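Local coordinates for Alr3699 protein (Nostoc sp., PDB 4XSP), which belongs to the GT-B clan of glycosyltransferases, pairing two Rossmann-like domains, and binds uridine-5'-diphosphate in this model, at residues F207-F212 with P233-I238; S213-W218 with G241-G246; D226-C231 with L261-R266; A237-D242 with N265-L270. All coordinates share one frame; numbering follows the deposited sequence.

In the fold
All four contacts belong to the C-terminal Rossmann-like domain of a GT-B fold, in its six-stranded parallel sheet and the loops around it. Interactions 1 and 4 are successive strand pairings that share strand 235-240; their centres lie about 8 Å apart. Interaction 3 packs the end of helix 221-228 against the turn before strand 267-271, its centre about 10 Å from that of interaction 1. R266 serves both 3 and 4: its side chain and O meet L228 in interaction 3, and the same O accepts A237 N in interaction 4, at 2.9 Å. Interaction 2 joins the loops that follow strands 207-212 and 235-240. Interactions 2 and 4 both reach UDP O4 through the shared G241 CA (3.3 Å), and interaction 4 also through V240 CG1.

Interaction 1. Residues F207-F212 with P233-I238; sequences FVVGHF and PQVTAI
Q234 O receives F207 N at 2.7 Å and starts the ladder between these neighbouring parallel strands. The donor sits above the carbonyl plane, and N206 ND2 is a second partner of the same oxygen. At V235, CG1 lies anti to the backbone N (chi1 -178°) and meets V209 CG2 at 4.0 Å, while CG2 turns to F207 CB. These side chains share a face with A237, and L228 and L224 of helix 221-228 pack there. T236 gives its N to F207 O and takes V209 N on its O, a nearly linear bond of 2.8 Å with an N-H...O angle of 172°. On the other face, T236 OG1 rests 3.8 Å from V208 CG2. A237 adds a CA-H...O contact to V209 O. I238 N bonds V209 O, and I238 O accepts H211 N at 2.8 Å, close to the line of its C=O bond. I238 CD1 meets V208 CG1 at 3.6 Å, the two side chains crossing at a slant. Five backbone bonds therefore fix the strand register, with aliphatic packing on both faces. T236 OG1 is the polar exception: it is buried here without a hydrogen-bond partner in the model.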
loop_
_atom_site.group_PDB
_atom_site.type_symbol
_atom_site.label_atom_id
_atom_site.label_comp_id
_atom_site.label_asym_id
_atom_site.label_seq_id
_atom_site.Cartn_x
_atom_site.Cartn_y
_atom_site.Cartn_z
ATOM N N PHE B 207 48.067 -27.569 5.479
ATOM C CA PHE B 207 46.696 -27.984 5.643
ATOM C C PHE B 207 45.798 -26.737 5.604
ATOM O O PHE B 207 45.720 -26.005 6.584
ATOM C CB PHE B 207 46.482 -28.752 6.946
ATOM C CG PHE B 207 45.138 -29.405 7.016
ATOM C CD1 PHE B 207 44.026 -28.686 7.440
ATOM C CD2 PHE B 207 44.973 -30.729 6.615
ATOM C CE1 PHE B 207 42.783 -29.279 7.487
ATOM C CE2 PHE B 207 43.725 -31.337 6.670
ATOM C CZ PHE B 207 42.631 -30.615 7.095
ATOM N N VAL B 208 45.109 -26.530 4.479
ATOM C CA VAL B 208 44.333 -25.312 4.243
ATOM C C VAL B 208 42.891 -25.465 4.688
ATOM O O VAL B 208 42.153 -26.367 4.249
ATOM C CB VAL B 208 44.335 -24.950 2.746
ATOM C CG1 VAL B 208 43.585 -23.669 2.473
ATOM C CG2 VAL B 208 45.762 -24.854 2.228
ATOM N N VAL B 209 42.472 -24.573 5.558
ATOM C CA VAL B 209 41.081 -24.482 5.935
ATOM C C VAL B 209 40.487 -23.253 5.258
ATOM O O VAL B 209 40.992 -22.150 5.419
ATOM C CB VAL B 209 40.939 -24.350 7.448
ATOM C CG1 VAL B 209 39.473 -24.297 7.828
ATOM C CG2 VAL B 209 41.654 -25.496 8.140
ATOM N N GLY B 210 39.428 -23.443 4.481
ATOM C CA GLY B 210 38.863 -22.359 3.680
ATOM C C GLY B 210 37.605 -21.840 4.317
ATOM O O GLY B 210 36.802 -22.613 4.826
ATOM N N HIS B 211 37.459 -20.511 4.331
ATOM C CA HIS B 211 36.292 -19.853 4.875
ATOM C C HIS B 211 35.743 -18.970 3.791
ATOM O O HIS B 211 36.451 -18.106 3.272
ATOM C CB HIS B 211 36.675 -19.013 6.082
ATOM C CG HIS B 211 35.531 -18.716 6.981
ATOM N ND1 HIS B 211 34.612 -17.726 6.710
ATOM C CD2 HIS B 211 35.151 -19.276 8.146
ATOM C CE1 HIS B 211 33.701 -17.705 7.654
ATOM N NE2 HIS B 211 34.015 -18.624 8.548
ATOM N N PHE B 212 34.489 -19.199 3.427
ATOM C CA PHE B 212 33.924 -18.583 2.222
ATOM C C PHE B 212 32.688 -17.824 2.625
ATOM O O PHE B 212 31.602 -18.380 2.748
ATOM C CB PHE B 212 33.620 -19.622 1.148
ATOM C CG PHE B 212 34.826 -20.314 0.662
ATOM C CD1 PHE B 212 35.406 -21.313 1.429
ATOM C CD2 PHE B 212 35.427 -19.935 -0.533
ATOM C CE1 PHE B 212 36.552 -21.961 0.988
ATOM C CE2 PHE B 212 36.578 -20.576 -0.985
ATOM C CZ PHE B 212 37.127 -21.609 -0.222
ATOM N N PRO B 233 51.330 -26.083 13.153
ATOM C CA PRO B 233 51.808 -24.937 12.382
ATOM C C PRO B 233 51.545 -25.056 10.875
ATOM O O PRO B 233 51.490 -24.033 10.172
ATOM C CB PRO B 233 53.316 -24.918 12.679
ATOM C CG PRO B 233 53.659 -26.330 13.022
ATOM C CD PRO B 233 52.430 -26.923 13.666
ATOM N N GLN B 234 51.365 -26.272 10.369
ATOM C CA GLN B 234 51.124 -26.421 8.922
ATOM C C GLN B 234 49.698 -26.007 8.490
ATOM O O GLN B 234 49.391 -26.032 7.306
ATOM C CB GLN B 234 51.459 -27.833 8.416
ATOM C CG GLN B 234 50.435 -28.922 8.683
ATOM C CD GLN B 234 50.573 -29.503 10.065
ATOM O OE1 GLN B 234 51.262 -28.939 10.914
ATOM N NE2 GLN B 234 49.911 -30.634 10.308
ATOM N N VAL B 235 48.854 -25.634 9.455
ATOM C CA VAL B 235 47.490 -25.257 9.180
ATOM C C VAL B 235 47.481 -23.779 8.817
ATOM O O VAL B 235 48.054 -22.923 9.527
ATOM C CB VAL B 235 46.563 -25.544 10.386
ATOM C CG1 VAL B 235 45.129 -25.191 10.057
ATOM C CG2 VAL B 235 46.654 -27.009 10.806
ATOM N N THR B 236 46.866 -23.489 7.683
ATOM C CA THR B 236 46.660 -22.129 7.230
ATOM C C THR B 236 45.222 -21.958 6.818
ATOM O O THR B 236 44.488 -22.940 6.599
ATOM C CB THR B 236 47.546 -21.781 6.028
ATOM O OG1 THR B 236 47.208 -22.623 4.915
ATOM C CG2 THR B 236 49.010 -21.924 6.374
ATOM N N ALA B 237 44.832 -20.701 6.696
ATOM C CA ALA B 237 43.459 -20.324 6.442
ATOM C C ALA B 237 43.375 -19.344 5.295
ATOM O O ALA B 237 44.243 -18.501 5.108
ATOM C CB ALA B 237 42.815 -19.727 7.675
ATOM N N ILE B 238 42.314 -19.482 4.514
ATOM C CA ILE B 238 42.019 -18.555 3.467
ATOM C C ILE B 238 40.636 -18.025 3.736
ATOM O O ILE B 238 39.698 -18.812 3.949
ATOM C CB ILE B 238 42.115 -19.236 2.110
ATOM C CG1 ILE B 238 43.537 -19.778 1.966
ATOM C CG2 ILE B 238 41.829 -18.229 1.010
ATOM C CD1 ILE B 238 43.769 -20.580 0.719
#

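Interaction 2. Residues S213-W218 with G241-G246; sequences SRLSPW and GDALFG. With UDP (uridine-5'-diphosphate), chain D.
G241 presses its CA against S213 O, a CA-H...O contact of 3.5 Å, with backbone angles (phi 134°, psi 153°) that suit a residue lacking a side chain. The same CA lies 3.3 Å from UDP O4, on the uracil ring. One hydrogen bond joins the loops: L215 N gives to D242 O at 3.1 Å, from above the carbonyl plane. R214 CA also approaches D242 O. L215 points toward the other loop, and its CB lies 4.2 Å from A243 CA. Its side chain also touches V251 of helix 248-261. R214 and L244 run side by side in the same direction, with L244 CD2 4.2 Å from R214 NE. R214 CG stands between its backbone N and carbonyl carbon (chi1 66°), and a bend at chi2 follows. The guanidinium ends near the diphosphate, with UDP O3B over one face and W218 CZ2 at its edge, though its exact placement against the phosphate is doubtful. S213 OG bonds R214 O at 3.0 Å, and Q221 NE2 is a further partner of that carbonyl. Two loops at the C-terminal ends of adjacent parallel strands, bordering a nucleotide, are typical of the ligand site in a GT-B Rossmann-like domain.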
loop_
_atom_site.group_PDB
_atom_site.type_symbol
_atom_site.label_atom_id
_atom_site.label_comp_id
_atom_site.label_asym_id
_atom_site.label_seq_id
_atom_site.Cartn_x
_atom_site.Cartn_y
_atom_site.Cartn_z
ATOM N N SER B 213 32.884 -16.549 2.905
ATOM C CA SER B 213 31.814 -15.717 3.433
ATOM C C SER B 213 32.230 -14.263 3.425
ATOM O O SER B 213 33.404 -13.944 3.609
ATOM C CB SER B 213 31.473 -16.127 4.857
ATOM O OG SER B 213 30.527 -15.226 5.376
ATOM N N ARG B 214 31.272 -13.380 3.204
ATOM C CA ARG B 214 31.527 -11.975 3.419
ATOM C C ARG B 214 31.939 -11.778 4.890
ATOM O O ARG B 214 31.435 -12.440 5.806
ATOM C CB ARG B 214 30.311 -11.125 3.035
ATOM C CG ARG B 214 29.094 -11.332 3.911
ATOM C CD ARG B 214 27.818 -11.312 3.080
ATOM N NE ARG B 214 26.651 -11.033 3.913
ATOM C CZ ARG B 214 26.113 -11.875 4.797
ATOM N NH1 ARG B 214 26.612 -13.090 5.001
ATOM N NH2 ARG B 214 25.056 -11.487 5.488
ATOM N N LEU B 215 32.888 -10.876 5.092
ATOM C CA LEU B 215 33.448 -10.633 6.419
ATOM C C LEU B 215 32.420 -9.862 7.267
ATOM O O LEU B 215 32.084 -8.696 7.011
ATOM C CB LEU B 215 34.781 -9.887 6.318
ATOM C CG LEU B 215 35.822 -10.516 5.373
ATOM C CD1 LEU B 215 37.028 -9.608 5.192
ATOM C CD2 LEU B 215 36.254 -11.876 5.898
ATOM N N SER B 216 31.907 -10.551 8.266
ATOM C CA SER B 216 30.930 -9.989 9.135
ATOM C C SER B 216 30.981 -10.779 10.429
ATOM O O SER B 216 31.192 -11.982 10.399
ATOM C CB SER B 216 29.563 -10.080 8.484
ATOM O OG SER B 216 28.557 -9.879 9.437
ATOM N N PRO B 217 30.794 -10.102 11.571
ATOM C CA PRO B 217 30.909 -10.720 12.896
ATOM C C PRO B 217 30.070 -11.980 13.073
ATOM O O PRO B 217 30.519 -12.957 13.702
ATOM C CB PRO B 217 30.396 -9.620 13.844
ATOM C CG PRO B 217 30.622 -8.345 13.115
ATOM C CD PRO B 217 30.476 -8.657 11.656
ATOM N N TRP B 218 28.856 -11.961 12.527
ATOM C CA TRP B 218 27.970 -13.103 12.669
ATOM C C TRP B 218 28.417 -14.279 11.787
ATOM O O TRP B 218 27.954 -15.376 11.988
ATOM C CB TRP B 218 26.503 -12.698 12.472
ATOM C CG TRP B 218 26.033 -12.532 11.050
ATOM C CD1 TRP B 218 26.304 -11.495 10.204
ATOM C CD2 TRP B 218 25.169 -13.429 10.323
ATOM N NE1 TRP B 218 25.679 -11.697 8.985
ATOM C CE2 TRP B 218 24.976 -12.877 9.035
ATOM C CE3 TRP B 218 24.550 -14.655 10.633
ATOM C CZ2 TRP B 218 24.182 -13.510 8.060
ATOM C CZ3 TRP B 218 23.761 -15.280 9.662
ATOM C CH2 TRP B 218 23.586 -14.704 8.394
ATOM N N GLY B 241 35.995 -13.668 0.401
ATOM C CA GLY B 241 34.874 -12.759 0.606
ATOM C C GLY B 241 35.375 -11.345 0.866
ATOM O O GLY B 241 36.489 -11.145 1.358
ATOM N N ASP B 242 34.556 -10.365 0.520
ATOM C CA ASP B 242 34.882 -8.961 0.795
ATOM C C ASP B 242 34.113 -8.477 2.015
ATOM O O ASP B 242 33.246 -9.178 2.552
ATOM C CB ASP B 242 34.648 -8.062 -0.437
ATOM C CG ASP B 242 33.232 -8.145 -0.972
ATOM O OD1 ASP B 242 32.379 -8.776 -0.313
ATOM O OD2 ASP B 242 32.979 -7.572 -2.055
ATOM N N ALA B 243 34.469 -7.289 2.476
ATOM C CA ALA B 243 33.896 -6.732 3.693
ATOM C C ALA B 243 32.577 -6.036 3.381
ATOM O O ALA B 243 32.462 -5.254 2.418
ATOM C CB ALA B 243 34.878 -5.770 4.344
ATOM N N LEU B 244 31.579 -6.336 4.199
ATOM C CA LEU B 244 30.269 -5.734 4.058
ATOM C C LEU B 244 30.334 -4.267 4.488
ATOM O O LEU B 244 31.094 -3.923 5.407
ATOM C CB LEU B 244 29.270 -6.511 4.919
ATOM C CG LEU B 244 27.789 -6.160 4.810
ATOM C CD1 LEU B 244 27.344 -6.084 3.358
ATOM C CD2 LEU B 244 26.989 -7.196 5.583
ATOM N N PHE B 245 29.561 -3.415 3.801
ATOM C CA PHE B 245 29.442 -1.987 4.146
ATOM C C PHE B 245 29.030 -1.852 5.614
ATOM O O PHE B 245 27.938 -2.273 6.004
ATOM C CB PHE B 245 28.440 -1.262 3.206
ATOM C CG PHE B 245 28.024 0.134 3.671
ATOM C CD1 PHE B 245 28.849 1.249 3.462
ATOM C CD2 PHE B 245 26.783 0.339 4.290
ATOM C CE1 PHE B 245 28.454 2.515 3.885
ATOM C CE2 PHE B 245 26.390 1.607 4.706
ATOM C CZ PHE B 245 27.228 2.693 4.504
ATOM N N GLY B 246 29.932 -1.296 6.421
ATOM C CA GLY B 246 29.676 -1.072 7.835
ATOM C C GLY B 246 30.391 -2.036 8.760
ATOM O O GLY B 246 30.293 -1.901 9.980
HETATM N N1 UDP D . 30.424 -16.101 -2.421
HETATM C C2 UDP D . 31.114 -15.647 -3.561
HETATM N N3 UDP D . 32.315 -15.053 -3.439
HETATM C C4 UDP D . 32.867 -14.844 -2.219
HETATM C C5 UDP D . 32.194 -15.260 -1.063
HETATM C C6 UDP D . 30.960 -15.899 -1.200
HETATM O O2 UDP D . 30.651 -15.800 -4.710
HETATM O O4 UDP D . 33.977 -14.276 -2.152
HETATM C "C1'" UDP D . 29.121 -16.777 -2.558
HETATM C "C2'" UDP D . 29.102 -18.235 -2.075
HETATM O "O2'" UDP D . 29.653 -19.144 -3.051
HETATM C "C3'" UDP D . 27.622 -18.465 -1.818
HETATM C "C4'" UDP D . 27.135 -17.083 -1.361
HETATM O "O4'" UDP D . 28.086 -16.155 -1.795
HETATM O "O3'" UDP D . 26.981 -18.888 -3.042
HETATM C "C5'" UDP D . 27.086 -16.935 0.151
HETATM O "O5'" UDP D . 25.968 -17.700 0.558
HETATM P PA UDP D . 25.736 -18.206 2.060
HETATM O O1A UDP D . 26.852 -19.191 2.386
HETATM O O2A UDP D . 24.352 -18.808 2.061
HETATM O O3A UDP D . 25.891 -16.844 2.951
HETATM P PB UDP D . 24.698 -15.824 3.438
HETATM O O1B UDP D . 25.340 -15.052 4.548
HETATM O O2B UDP D . 23.603 -16.741 3.939
HETATM O O3B UDP D . 24.380 -15.021 2.205
#

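Interaction 3. Residues D226-C231 with L261-R266; sequences DALAQC and LGLENR
D226 meets L261 where helix 221-228 packs beside the end of helix 248-261, on one side of a Rossmann-like sheet. D226 OD1 lies 3.9 Å from L261 CD1, and the two side chains cross at about a right angle. Q257 NE2 gives OD1 a weak hydrogen bond. G262 follows L261 with positive phi and ends helix 248-261 in a Schellman motif, with two bonds back into the last turn. L228 and R266 make a large share of the contact. L228 CG is anti to the backbone N (chi1 -173°), which sends the branched end toward R266. L228 CD2 comes to 3.4 Å from R266 O, and L228 CB faces L263 CD1. A229 CB packs on L261 CD2 at 4.2 Å. C231 O lies 3.8 Å from R266 NH2. The arginine chain bends at chi3 (68°), and R266 NE is hydrogen-bonded to V235 O. No hydrogen bond crosses between the two segments. L228 CG lies over one face of the R266 guanidinium, 4.1 Å above its plane and offset toward the rim.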
loop_
_atom_site.group_PDB
_atom_site.type_symbol
_atom_site.label_atom_id
_atom_site.label_comp_id
_atom_site.label_asym_id
_atom_site.label_seq_id
_atom_site.Cartn_x
_atom_site.Cartn_y
_atom_site.Cartn_z
ATOM N N ASP B 226 40.844 -17.869 15.972
ATOM C CA ASP B 226 41.190 -18.418 17.302
ATOM C C ASP B 226 41.503 -19.914 17.292
ATOM O O ASP B 226 42.372 -20.377 18.019
ATOM C CB ASP B 226 40.078 -18.138 18.327
ATOM C CG ASP B 226 39.990 -16.644 18.719
ATOM O OD1 ASP B 226 41.019 -15.944 18.688
ATOM O OD2 ASP B 226 38.890 -16.164 19.039
ATOM N N ALA B 227 40.781 -20.680 16.481
ATOM C CA ALA B 227 41.040 -22.104 16.355
ATOM C C ALA B 227 42.407 -22.342 15.714
ATOM O O ALA B 227 43.132 -23.248 16.098
ATOM C CB ALA B 227 39.954 -22.767 15.514
ATOM N N LEU B 228 42.752 -21.516 14.743
ATOM C CA LEU B 228 44.017 -21.659 14.041
ATOM C C LEU B 228 45.212 -21.530 15.024
ATOM O O LEU B 228 46.265 -22.148 14.821
ATOM C CB LEU B 228 44.102 -20.630 12.918
ATOM C CG LEU B 228 45.273 -20.711 11.942
ATOM C CD1 LEU B 228 45.401 -22.102 11.373
ATOM C CD2 LEU B 228 45.106 -19.701 10.812
ATOM N N ALA B 229 45.010 -20.751 16.090
ATOM C CA ALA B 229 45.963 -20.647 17.199
ATOM C C ALA B 229 46.230 -21.969 17.909
ATOM O O ALA B 229 47.305 -22.166 18.483
ATOM C CB ALA B 229 45.479 -19.611 18.211
ATOM N N GLN B 230 45.262 -22.871 17.879
ATOM C CA GLN B 230 45.408 -24.143 18.571
ATOM C C GLN B 230 45.653 -25.277 17.605
ATOM O O GLN B 230 45.463 -26.414 17.949
ATOM C CB GLN B 230 44.175 -24.424 19.410
ATOM C CG GLN B 230 43.666 -23.181 20.097
ATOM C CD GLN B 230 42.282 -23.365 20.637
ATOM O OE1 GLN B 230 41.349 -22.633 20.275
ATOM N NE2 GLN B 230 42.128 -24.342 21.520
ATOM N N CYS B 231 46.123 -24.958 16.411
ATOM C CA CYS B 231 46.356 -25.964 15.403
ATOM C C CYS B 231 47.837 -26.098 15.170
ATOM O O CYS B 231 48.569 -25.139 15.341
ATOM C CB CYS B 231 45.660 -25.565 14.087
ATOM S SG CYS B 231 43.862 -25.708 14.173
ATOM N N LEU B 261 48.179 -12.867 17.377
ATOM C CA LEU B 261 48.486 -14.314 17.488
ATOM C C LEU B 261 49.643 -14.802 16.602
ATOM O O LEU B 261 49.948 -15.995 16.547
ATOM C CB LEU B 261 47.204 -15.125 17.218
ATOM C CG LEU B 261 46.088 -14.868 18.251
ATOM C CD1 LEU B 261 44.705 -15.194 17.694
ATOM C CD2 LEU B 261 46.371 -15.670 19.510
ATOM N N GLY B 262 50.312 -13.879 15.926
ATOM C CA GLY B 262 51.392 -14.244 15.015
ATOM C C GLY B 262 50.910 -15.063 13.828
ATOM O O GLY B 262 51.682 -15.816 13.246
ATOM N N LEU B 263 49.650 -14.901 13.435
ATOM C CA LEU B 263 49.109 -15.720 12.353
ATOM C C LEU B 263 49.138 -15.022 11.026
ATOM O O LEU B 263 48.565 -15.511 10.065
ATOM C CB LEU B 263 47.684 -16.168 12.692
ATOM C CG LEU B 263 47.616 -16.958 13.998
ATOM C CD1 LEU B 263 46.176 -17.199 14.401
ATOM C CD2 LEU B 263 48.398 -18.268 13.902
ATOM N N GLU B 264 49.835 -13.901 10.951
ATOM C CA GLU B 264 49.813 -13.059 9.742
ATOM C C GLU B 264 50.212 -13.773 8.447
ATOM O O GLU B 264 49.736 -13.410 7.367
ATOM C CB GLU B 264 50.660 -11.777 9.918
ATOM C CG GLU B 264 52.133 -11.986 10.284
ATOM C CD GLU B 264 52.366 -12.223 11.772
ATOM O OE1 GLU B 264 51.543 -11.763 12.591
ATOM O OE2 GLU B 264 53.370 -12.887 12.111
ATOM N N ASN B 265 51.072 -14.778 8.554
ATOM C CA ASN B 265 51.526 -15.504 7.383
ATOM C C ASN B 265 50.787 -16.817 7.146
ATOM O O ASN B 265 51.056 -17.510 6.174
ATOM C CB ASN B 265 53.018 -15.729 7.476
ATOM C CG ASN B 265 53.779 -14.423 7.469
ATOM O OD1 ASN B 265 54.433 -14.052 8.450
ATOM N ND2 ASN B 265 53.687 -13.712 6.370
ATOM N N ARG B 266 49.831 -17.104 8.015
ATOM C CA ARG B 266 49.025 -18.311 7.959
ATOM C C ARG B 266 47.529 -18.027 7.719
ATOM O O ARG B 266 46.687 -18.893 7.971
ATOM C CB ARG B 266 49.221 -19.051 9.285
ATOM C CG ARG B 266 50.607 -19.675 9.379
ATOM C CD ARG B 266 50.827 -20.192 10.780
ATOM N NE ARG B 266 49.968 -21.324 11.075
ATOM C CZ ARG B 266 49.546 -21.678 12.286
ATOM N NH1 ARG B 266 49.882 -20.963 13.352
ATOM N NH2 ARG B 266 48.766 -22.751 12.433
#

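Interaction 4. Residues A237-D242 with N265-L270; sequences AILVGD and NRVKFL. With UDP (uridine-5'-diphosphate), chain D.
L239 CG lies anti to its own carbonyl carbon (chi1 -55°) and F269 CG does the same (chi1 -71°), which sends the two side chains the same way, side by side. L239 CD1 thereby lands over the face of the F269 ring, 3.8 Å from its centroid, a CH-pi contact. H255 of helix 248-261 meets this ring as well. L239 CG also packs on V267 CG1 at 4.0 Å. On the other face, I238 CG2 touches L270 CD1 at 3.5 Å, with L270 CG close behind. V240 CG2 adds a longer touch to the same L270 CD1. V240 CG1 turns elsewhere, to 3.5 Å from UDP O4. Four backbone bonds hold the strands together. A237 N gives to R266 O, and A237 O takes K268 N. L239 N meets K268 O at 2.7 Å, almost straight at 174°. L239 O then receives L270 N at 2.9 Å. The central strand's residues thus alternate between its neighbours: I238 bonds to V209 and H211, and V240 to H211 and S213, on the side of strand 207-212. Parallel strands 235-240 and 267-271, joined through helix 248-261, form a beta-alpha-beta unit at the edge of a Rossmann-like sheet.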
loop_
_atom_site.group_PDB
_atom_site.type_symbol
_atom_site.label_atom_id
_atom_site.label_comp_id
_atom_site.label_asym_id
_atom_site.label_seq_id
_atom_site.Cartn_x
_atom_site.Cartn_y
_atom_site.Cartn_z
ATOM N N ALA B 237 44.832 -20.701 6.696
ATOM C CA ALA B 237 43.459 -20.324 6.442
ATOM C C ALA B 237 43.375 -19.344 5.295
ATOM O O ALA B 237 44.243 -18.501 5.108
ATOM C CB ALA B 237 42.815 -19.727 7.675
ATOM N N ILE B 238 42.314 -19.482 4.514
ATOM C CA ILE B 238 42.019 -18.555 3.467
ATOM C C ILE B 238 40.636 -18.025 3.736
ATOM O O ILE B 238 39.698 -18.812 3.949
ATOM C CB ILE B 238 42.115 -19.236 2.110
ATOM C CG1 ILE B 238 43.537 -19.778 1.966
ATOM C CG2 ILE B 238 41.829 -18.229 1.010
ATOM C CD1 ILE B 238 43.769 -20.580 0.719
ATOM N N LEU B 239 40.538 -16.688 3.788
ATOM C CA LEU B 239 39.277 -15.990 3.987
ATOM C C LEU B 239 38.914 -15.452 2.646
ATOM O O LEU B 239 39.621 -14.593 2.095
ATOM C CB LEU B 239 39.400 -14.836 4.982
ATOM C CG LEU B 239 39.973 -15.267 6.333
ATOM C CD1 LEU B 239 39.875 -14.142 7.365
ATOM C CD2 LEU B 239 39.287 -16.530 6.837
ATOM N N VAL B 240 37.845 -16.008 2.092
ATOM C CA VAL B 240 37.378 -15.602 0.794
ATOM C C VAL B 240 36.069 -14.861 0.988
ATOM O O VAL B 240 35.156 -15.373 1.650
ATOM C CB VAL B 240 37.170 -16.808 -0.099
ATOM C CG1 VAL B 240 36.678 -16.364 -1.458
ATOM C CG2 VAL B 240 38.488 -17.589 -0.208
ATOM N N GLY B 241 35.995 -13.668 0.401
ATOM C CA GLY B 241 34.874 -12.759 0.606
ATOM C C GLY B 241 35.375 -11.345 0.866
ATOM O O GLY B 241 36.489 -11.145 1.358
ATOM N N ASP B 242 34.556 -10.365 0.520
ATOM C CA ASP B 242 34.882 -8.961 0.795
ATOM C C ASP B 242 34.113 -8.477 2.015
ATOM O O ASP B 242 33.246 -9.178 2.552
ATOM C CB ASP B 242 34.648 -8.062 -0.437
ATOM C CG ASP B 242 33.232 -8.145 -0.972
ATOM O OD1 ASP B 242 32.379 -8.776 -0.313
ATOM O OD2 ASP B 242 32.979 -7.572 -2.055
ATOM N N ASN B 265 51.072 -14.778 8.554
ATOM C CA ASN B 265 51.526 -15.504 7.383
ATOM C C ASN B 265 50.787 -16.817 7.146
ATOM O O ASN B 265 51.056 -17.510 6.174
ATOM C CB ASN B 265 53.018 -15.729 7.476
ATOM C CG ASN B 265 53.779 -14.423 7.469
ATOM O OD1 ASN B 265 54.433 -14.052 8.450
ATOM N ND2 ASN B 265 53.687 -13.712 6.370
ATOM N N ARG B 266 49.831 -17.104 8.015
ATOM C CA ARG B 266 49.025 -18.311 7.959
ATOM C C ARG B 266 47.529 -18.027 7.719
ATOM O O ARG B 266 46.687 -18.893 7.971
ATOM C CB ARG B 266 49.221 -19.051 9.285
ATOM C CG ARG B 266 50.607 -19.675 9.379
ATOM C CD ARG B 266 50.827 -20.192 10.780
ATOM N NE ARG B 266 49.968 -21.324 11.075
ATOM C CZ ARG B 266 49.546 -21.678 12.286
ATOM N NH1 ARG B 266 49.882 -20.963 13.352
ATOM N NH2 ARG B 266 48.766 -22.751 12.433
ATOM N N VAL B 267 47.213 -16.795 7.295
ATOM C CA VAL B 267 45.840 -16.371 6.956
ATOM C C VAL B 267 45.923 -15.464 5.726
ATOM O O VAL B 267 46.693 -14.493 5.724
ATOM C CB VAL B 267 45.121 -15.620 8.102
ATOM C CG1 VAL B 267 43.677 -15.315 7.749
ATOM C CG2 VAL B 267 45.125 -16.422 9.389
ATOM N N LYS B 268 45.173 -15.807 4.681
ATOM C CA LYS B 268 45.064 -14.981 3.462
ATOM C C LYS B 268 43.681 -14.390 3.315
ATOM O O LYS B 268 42.710 -15.107 3.409
ATOM C CB LYS B 268 45.278 -15.817 2.201
ATOM C CG LYS B 268 46.712 -16.141 1.943
ATOM C CD LYS B 268 46.812 -17.230 0.897
ATOM C CE LYS B 268 48.160 -17.893 0.997
ATOM N NZ LYS B 268 49.191 -16.988 0.460
ATOM N N PHE B 269 43.603 -13.100 3.018
ATOM C CA PHE B 269 42.342 -12.442 2.715
ATOM C C PHE B 269 42.355 -12.284 1.229
ATOM O O PHE B 269 43.012 -11.384 0.695
ATOM C CB PHE B 269 42.268 -11.058 3.371
ATOM C CG PHE B 269 42.115 -11.105 4.866
ATOM C CD1 PHE B 269 43.187 -11.457 5.676
ATOM C CD2 PHE B 269 40.895 -10.816 5.457
ATOM C CE1 PHE B 269 43.047 -11.509 7.050
ATOM C CE2 PHE B 269 40.753 -10.859 6.839
ATOM C CZ PHE B 269 41.825 -11.218 7.632
ATOM N N LEU B 270 41.631 -13.152 0.540
ATOM C CA LEU B 270 41.614 -13.097 -0.916
ATOM C C LEU B 270 40.656 -12.045 -1.420
ATOM O O LEU B 270 40.672 -11.690 -2.609
ATOM C CB LEU B 270 41.269 -14.471 -1.481
ATOM C CG LEU B 270 42.376 -15.527 -1.374
ATOM C CD1 LEU B 270 42.005 -16.762 -2.176
ATOM C CD2 LEU B 270 43.696 -14.992 -1.871
HETATM N N1 UDP D . 30.424 -16.101 -2.421
HETATM C C2 UDP D . 31.114 -15.647 -3.561
HETATM N N3 UDP D . 32.315 -15.053 -3.439
HETATM C C4 UDP D . 32.867 -14.844 -2.219
HETATM C C5 UDP D . 32.194 -15.260 -1.063
HETATM C C6 UDP D . 30.960 -15.899 -1.200
HETATM O O2 UDP D . 30.651 -15.800 -4.710
HETATM O O4 UDP D . 33.977 -14.276 -2.152
HETATM C "C1'" UDP D . 29.121 -16.777 -2.558
HETATM C "C2'" UDP D . 29.102 -18.235 -2.075
HETATM O "O2'" UDP D . 29.653 -19.144 -3.051
HETATM C "C3'" UDP D . 27.622 -18.465 -1.818
HETATM C "C4'" UDP D . 27.135 -17.083 -1.361
HETATM O "O4'" UDP D . 28.086 -16.155 -1.795
HETATM O "O3'" UDP D . 26.981 -18.888 -3.042
HETATM C "C5'" UDP D . 27.086 -16.935 0.151
HETATM O "O5'" UDP D . 25.968 -17.700 0.558
HETATM P PA UDP D . 25.736 -18.206 2.060
HETATM O O1A UDP D . 26.852 -19.191 2.386
HETATM O O2A UDP D . 24.352 -18.808 2.061
HETATM O O3A UDP D . 25.891 -16.844 2.951
HETATM P PB UDP D . 24.698 -15.824 3.438
HETATM O O1B UDP D . 25.340 -15.052 4.548
HETATM O O2B UDP D . 23.603 -16.741 3.939
HETATM O O3B UDP D . 24.380 -15.021 2.205
#